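Long-range contacts in Rab GDP-dissociation inhibitor (Saccharomyces cerevisiae, PDB 3CPI), which keeps the GTPase SEC4 in its GDP-bound state by blocking nucleotide release and extracts GDP-bound YPT7 from vacuolar membranes: residues F88-G93 against S230-P235; Y107-Q112 against Y234-L239. All coordinates share one frame; numbering follows the deposited sequence.

Contact 1 of 2, residues F88-G93 against S230-P235; sequences FLMANG and SPYLYP
In the mixed β-sheet, Leu89 and Met90 form a short antiparallel edge strand against Leu233 and Tyr232. Leu89 and Leu233 are a hydrogen-bonded pair: Leu89 N donates to Leu233 O (2.9 Å), and Leu233 N returns the bond to Leu89 O. Past the non-hydrogen-bonded pair Met90–Tyr232, Ala91 N donates to Pro231 O (2.7 Å, N-H...O 173°), just as the chain enters the type I turn Met90–Gly93. Leu89 and Leu233 share one face, and Ala91 CB rests on Leu233 CD1 (3.9 Å). Across the sheet, the bent thioether of Met90 lays SD against Pro231 CB and CE against Tyr232 CE1 (4.0 Å).

With chi1 at -66°, Phe88 CG stands beside its own backbone N, and the ring turns its CD2–CE2 edge to the face of Tyr234, an offset edge-to-face pair with planes at 87°; Phe88 CB meets Tyr232 CB (3.8 Å). A serine here would probably deprive the Tyr234 ring of the phenyl edge packed against it. Backbone bonds thus set the register, while the largely buried side chains join by apolar and aromatic packing.

Contact 2 of 2, residues Y107-Q112 against Y234-L239; sequences YVDFKQ and YPMYGL
Phe110 and Lys111 bring part of strand 110-120 alongside Tyr234 and Pro235 as an antiparallel pairing; the type II turn Pro235–Gly238 follows in the chain. Both segments lie in regions that experiment places in the interaction with YPT1. Lys111 and Tyr234 exchange two backbone bonds, Lys111 N to Tyr234 O (2.8 Å) and Tyr234 N to Lys111 O, and Met236 N continues the pairing with a bond to Asp109 O (2.8 Å).

On one face of the sheet, the five-membered ring of Pro235 lies alongside two neighbours that point the same way. Its CG approaches Phe110 CE1 (3.4 Å), obliquely to the aromatic plane, and its CB meets Val108 CG1 (3.7 Å). Leu242 of helix 241-252 touches both Val108 and Phe110.

The other face carries Lys111, whose side chain is extended at chi1 and chi2, which lays CD along the sulfur of Met236; chi3 continues the extension. Its CB sits by Tyr234 O and Met236 SD, and two carbons further on CD touches the same sulfur (3.8 Å). At chi4 (-75°) the chain bends, bringing NZ round to donate a hydrogen bond to Gln112 O (3.2 Å); a long, weak ion pair with Asp326 adds to this. In Met236 the bend at chi2 brings SD to the lysine, while its CG lies near Asp109 OD1 (4.1 Å). Beside the pairing, one water accepts from Asp109 N and donates to Met236 O, at 2.8 Å from each.

From the N terminus, the chain lays down strand 89-90, passes through helix 94-102 and enters strand 110-120; only after a long excursion, about half of it helical, that ends with helix 210-227 does strand 232-235 return to both. Contact 1 closes a loop with 136 residues between its segments, contact 2 one with 121. Segment 107-112 lies inside the first loop, and both loops end on strand 232-235, where their second segments overlap at Tyr234 and Pro235; Tyr234 takes part in both contacts. Strand 232-235 therefore sits between 89-90 and 110-120 in the sheet. Packing of Leu89 on Phe110, of Leu233 on Gln112, and a probable Ser230–Gln112 hydrogen bond join the contacts directly.

Contact 1 of 2, residues F88-G93 against S230-P235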
loop_
_atom_site.group_PDB
_atom_site.type_symbol
_atom_site.label_atom_id
_atom_site.label_comp_id
_atom_site.label_asym_id
_atom_site.label_seq_id
_atom_site.Cartn_x
_atom_site.Cartn_y
_atom_site.Cartn_z
ATOM N N PHE A 88 3.414 2.984 0.560
ATOM C CA PHE A 88 4.086 3.446 1.762
ATOM C C PHE A 88 3.516 2.818 3.043
ATOM O O PHE A 88 2.345 2.429 3.101
ATOM C CB PHE A 88 3.999 4.977 1.860
ATOM C CG PHE A 88 4.746 5.709 0.772
ATOM C CD1 PHE A 88 4.191 6.832 0.172
ATOM C CD2 PHE A 88 6.006 5.279 0.351
ATOM C CE1 PHE A 88 4.882 7.524 -0.829
ATOM C CE2 PHE A 88 6.691 5.953 -0.655
ATOM C CZ PHE A 88 6.132 7.080 -1.240
ATOM N N LEU A 89 4.356 2.771 4.073
ATOM C CA LEU A 89 4.027 2.144 5.341
ATOM C C LEU A 89 3.783 3.230 6.376
ATOM O O LEU A 89 4.630 4.104 6.566
ATOM C CB LEU A 89 5.182 1.231 5.774
ATOM C CG LEU A 89 5.136 0.527 7.136
ATOM C CD1 LEU A 89 3.949 -0.426 7.245
ATOM C CD2 LEU A 89 6.456 -0.209 7.453
ATOM N N MET A 90 2.621 3.186 7.021
ATOM C CA MET A 90 2.299 4.085 8.130
ATOM C C MET A 90 3.168 3.674 9.323
ATOM O O MET A 90 3.004 2.581 9.869
ATOM C CB MET A 90 0.805 3.984 8.462
ATOM C CG MET A 90 0.309 4.784 9.671
ATOM S SD MET A 90 0.173 6.575 9.461
ATOM C CE MET A 90 -0.907 6.735 8.048
ATOM N N ALA A 91 4.098 4.545 9.705
ATOM C CA ALA A 91 5.110 4.213 10.711
ATOM C C ALA A 91 4.584 3.527 11.975
ATOM O O ALA A 91 5.158 2.536 12.406
ATOM C CB ALA A 91 5.953 5.450 11.068
ATOM N N ASN A 92 3.503 4.034 12.566
ATOM C CA ASN A 92 2.968 3.432 13.794
ATOM C C ASN A 92 1.771 2.503 13.562
ATOM O O ASN A 92 1.149 2.032 14.514
ATOM C CB ASN A 92 2.598 4.506 14.823
ATOM C CG ASN A 92 3.816 5.179 15.463
ATOM O OD1 ASN A 92 3.669 5.920 16.434
ATOM N ND2 ASN A 92 5.008 4.926 14.928
ATOM N N GLY A 93 1.444 2.237 12.302
ATOM C CA GLY A 93 0.293 1.389 11.997
ATOM C C GLY A 93 0.468 -0.081 12.353
ATOM O O GLY A 93 1.561 -0.533 12.738
ATOM N N SER A 230 7.451 12.782 7.857
ATOM C CA SER A 230 6.151 12.322 7.375
ATOM C C SER A 230 5.770 11.066 8.160
ATOM O O SER A 230 6.597 10.534 8.906
ATOM C CB SER A 230 6.187 12.047 5.862
ATOM O OG SER A 230 6.608 10.724 5.593
ATOM N N PRO A 231 4.519 10.589 8.010
ATOM C CA PRO A 231 4.146 9.372 8.721
ATOM C C PRO A 231 4.548 8.086 7.993
ATOM O O PRO A 231 4.305 7.004 8.509
ATOM C CB PRO A 231 2.620 9.478 8.792
ATOM C CG PRO A 231 2.237 10.252 7.575
ATOM C CD PRO A 231 3.398 11.130 7.210
ATOM N N TYR A 232 5.181 8.212 6.825
ATOM C CA TYR A 232 5.346 7.094 5.898
ATOM C C TYR A 232 6.758 6.557 5.829
ATOM O O TYR A 232 7.723 7.328 5.831
ATOM C CB TYR A 232 4.904 7.498 4.488
ATOM C CG TYR A 232 3.468 7.940 4.435
ATOM C CD1 TYR A 232 2.442 7.033 4.700
ATOM C CD2 TYR A 232 3.129 9.268 4.139
ATOM C CE1 TYR A 232 1.125 7.422 4.674
ATOM C CE2 TYR A 232 1.801 9.668 4.101
ATOM C CZ TYR A 232 0.807 8.735 4.381
ATOM O OH TYR A 232 -0.506 9.082 4.358
ATOM N N LEU A 233 6.854 5.231 5.734
ATOM C CA LEU A 233 8.124 4.537 5.551
ATOM C C LEU A 233 8.183 3.786 4.213
ATOM O O LEU A 233 7.156 3.401 3.640
ATOM C CB LEU A 233 8.386 3.578 6.720
ATOM C CG LEU A 233 8.492 4.174 8.135
ATOM C CD1 LEU A 233 8.368 3.080 9.179
ATOM C CD2 LEU A 233 9.800 4.938 8.331
ATOM N N TYR A 234 9.401 3.580 3.728
ATOM C CA TYR A 234 9.638 2.873 2.488
ATOM C C TYR A 234 10.994 2.171 2.589
ATOM O O TYR A 234 11.962 2.772 3.076
ATOM C CB TYR A 234 9.605 3.850 1.319
ATOM C CG TYR A 234 9.632 3.196 -0.045
ATOM C CD1 TYR A 234 8.524 2.501 -0.531
ATOM C CD2 TYR A 234 10.762 3.290 -0.856
ATOM C CE1 TYR A 234 8.545 1.905 -1.798
ATOM C CE2 TYR A 234 10.796 2.703 -2.115
ATOM C CZ TYR A 234 9.686 2.012 -2.581
ATOM O OH TYR A 234 9.720 1.441 -3.831
ATOM N N PRO A 235 11.067 0.891 2.160
ATOM C CA PRO A 235 12.300 0.128 2.355
ATOM C C PRO A 235 13.413 0.602 1.443
ATOM O O PRO A 235 13.161 1.006 0.307
ATOM C CB PRO A 235 11.904 -1.313 1.982
ATOM C CG PRO A 235 10.420 -1.322 1.877
ATOM C CD PRO A 235 10.032 0.078 1.498
#

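Contact 2 of 2, residues Y107-Q112 against Y234-L239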
loop_
_atom_site.group_PDB
_atom_site.type_symbol
_atom_site.label_atom_id
_atom_site.label_comp_id
_atom_site.label_asym_id
_atom_site.label_seq_id
_atom_site.Cartn_x
_atom_site.Cartn_y
_atom_site.Cartn_z
ATOM N N TYR A 107 15.987 -8.129 7.735
ATOM C CA TYR A 107 16.539 -8.071 6.377
ATOM C C TYR A 107 16.176 -6.790 5.635
ATOM O O TYR A 107 16.882 -6.364 4.713
ATOM C CB TYR A 107 16.064 -9.272 5.559
ATOM C CG TYR A 107 16.155 -10.574 6.304
ATOM C CD1 TYR A 107 15.006 -11.283 6.643
ATOM C CD2 TYR A 107 17.391 -11.089 6.696
ATOM C CE1 TYR A 107 15.082 -12.483 7.340
ATOM C CE2 TYR A 107 17.480 -12.281 7.392
ATOM C CZ TYR A 107 16.325 -12.971 7.711
ATOM O OH TYR A 107 16.408 -14.146 8.404
ATOM N N VAL A 108 15.066 -6.190 6.045
ATOM C CA VAL A 108 14.472 -5.064 5.335
ATOM C C VAL A 108 14.646 -3.809 6.171
ATOM O O VAL A 108 14.328 -3.794 7.362
ATOM C CB VAL A 108 12.964 -5.312 5.047
ATOM C CG1 VAL A 108 12.370 -4.168 4.230
ATOM C CG2 VAL A 108 12.761 -6.649 4.330
ATOM N N ASP A 109 15.158 -2.764 5.534
ATOM C CA ASP A 109 15.438 -1.510 6.218
ATOM C C ASP A 109 14.503 -0.399 5.752
ATOM O O ASP A 109 14.674 0.162 4.669
ATOM C CB ASP A 109 16.902 -1.108 6.006
ATOM C CG ASP A 109 17.344 -0.007 6.941
ATOM O OD1 ASP A 109 18.332 0.676 6.611
ATOM O OD2 ASP A 109 16.710 0.180 8.001
ATOM N N PHE A 110 13.513 -0.093 6.585
ATOM C CA PHE A 110 12.532 0.939 6.270
ATOM C C PHE A 110 13.080 2.318 6.581
ATOM O O PHE A 110 13.480 2.596 7.713
ATOM C CB PHE A 110 11.216 0.690 7.011
ATOM C CG PHE A 110 10.378 -0.398 6.397
ATOM C CD1 PHE A 110 9.494 -0.108 5.357
ATOM C CD2 PHE A 110 10.481 -1.711 6.845
ATOM C CE1 PHE A 110 8.721 -1.107 4.780
ATOM C CE2 PHE A 110 9.710 -2.728 6.272
ATOM C CZ PHE A 110 8.831 -2.428 5.237
ATOM N N LYS A 111 13.113 3.169 5.558
ATOM C CA LYS A 111 13.561 4.545 5.717
ATOM C C LYS A 111 12.392 5.516 5.534
ATOM O O LYS A 111 11.501 5.294 4.702
ATOM C CB LYS A 111 14.709 4.878 4.745
ATOM C CG LYS A 111 15.174 6.351 4.811
ATOM C CD LYS A 111 16.051 6.747 3.627
ATOM C CE LYS A 111 16.362 8.231 3.634
ATOM N NZ LYS A 111 15.189 9.060 3.195
ATOM N N GLN A 112 12.421 6.579 6.337
ATOM C CA GLN A 112 11.460 7.668 6.287
ATOM C C GLN A 112 11.257 8.244 4.892
ATOM O O GLN A 112 12.213 8.485 4.161
ATOM C CB GLN A 112 11.905 8.800 7.218
ATOM C CG GLN A 112 10.994 9.047 8.404
ATOM C CD GLN A 112 10.903 10.533 8.787
ATOM O OE1 GLN A 112 9.835 11.021 9.178
ATOM N NE2 GLN A 112 12.022 11.249 8.680
ATOM N N TYR A 234 9.401 3.580 3.728
ATOM C CA TYR A 234 9.638 2.873 2.488
ATOM C C TYR A 234 10.994 2.171 2.589
ATOM O O TYR A 234 11.962 2.772 3.076
ATOM C CB TYR A 234 9.605 3.850 1.319
ATOM C CG TYR A 234 9.632 3.196 -0.045
ATOM C CD1 TYR A 234 8.524 2.501 -0.531
ATOM C CD2 TYR A 234 10.762 3.290 -0.856
ATOM C CE1 TYR A 234 8.545 1.905 -1.798
ATOM C CE2 TYR A 234 10.796 2.703 -2.115
ATOM C CZ TYR A 234 9.686 2.012 -2.581
ATOM O OH TYR A 234 9.720 1.441 -3.831
ATOM N N PRO A 235 11.067 0.891 2.160
ATOM C CA PRO A 235 12.300 0.128 2.355
ATOM C C PRO A 235 13.413 0.602 1.443
ATOM O O PRO A 235 13.161 1.006 0.307
ATOM C CB PRO A 235 11.904 -1.313 1.982
ATOM C CG PRO A 235 10.420 -1.322 1.877
ATOM C CD PRO A 235 10.032 0.078 1.498
ATOM N N MET A 236 14.639 0.567 1.945
ATOM C CA MET A 236 15.803 0.771 1.095
ATOM C C MET A 236 15.797 -0.310 0.019
ATOM O O MET A 236 15.542 -1.477 0.320
ATOM C CB MET A 236 17.088 0.705 1.924
ATOM C CG MET A 236 17.288 1.896 2.861
ATOM S SD MET A 236 17.325 3.515 2.023
ATOM C CE MET A 236 18.778 3.334 0.992
ATOM N N TYR A 237 16.056 0.089 -1.227
ATOM C CA TYR A 237 15.982 -0.799 -2.404
ATOM C C TYR A 237 14.534 -1.145 -2.815
ATOM O O TYR A 237 14.314 -1.870 -3.799
ATOM C CB TYR A 237 16.820 -2.084 -2.219
ATOM C CG TYR A 237 18.276 -1.862 -1.833
ATOM C CD1 TYR A 237 19.225 -1.480 -2.786
ATOM C CD2 TYR A 237 18.706 -2.054 -0.521
ATOM C CE1 TYR A 237 20.565 -1.280 -2.434
ATOM C CE2 TYR A 237 20.041 -1.858 -0.159
ATOM C CZ TYR A 237 20.962 -1.471 -1.122
ATOM O OH TYR A 237 22.280 -1.280 -0.769
ATOM N N GLY A 238 13.557 -0.622 -2.067
ATOM C CA GLY A 238 12.146 -0.766 -2.425
ATOM C C GLY A 238 11.503 -2.055 -1.954
ATOM O O GLY A 238 12.134 -2.860 -1.268
ATOM N N LEU A 239 10.249 -2.256 -2.353
ATOM C CA LEU A 239 9.407 -3.325 -1.808
ATOM C C LEU A 239 9.817 -4.734 -2.234
ATOM O O LEU A 239 9.335 -5.709 -1.669
ATOM C CB LEU A 239 7.922 -3.076 -2.134
ATOM C CG LEU A 239 7.228 -1.811 -1.589
ATOM C CD1 LEU A 239 5.816 -1.688 -2.151
ATOM C CD2 LEU A 239 7.204 -1.763 -0.066
HETATM O O HOH W 1 15.631 -2.855 2.763
#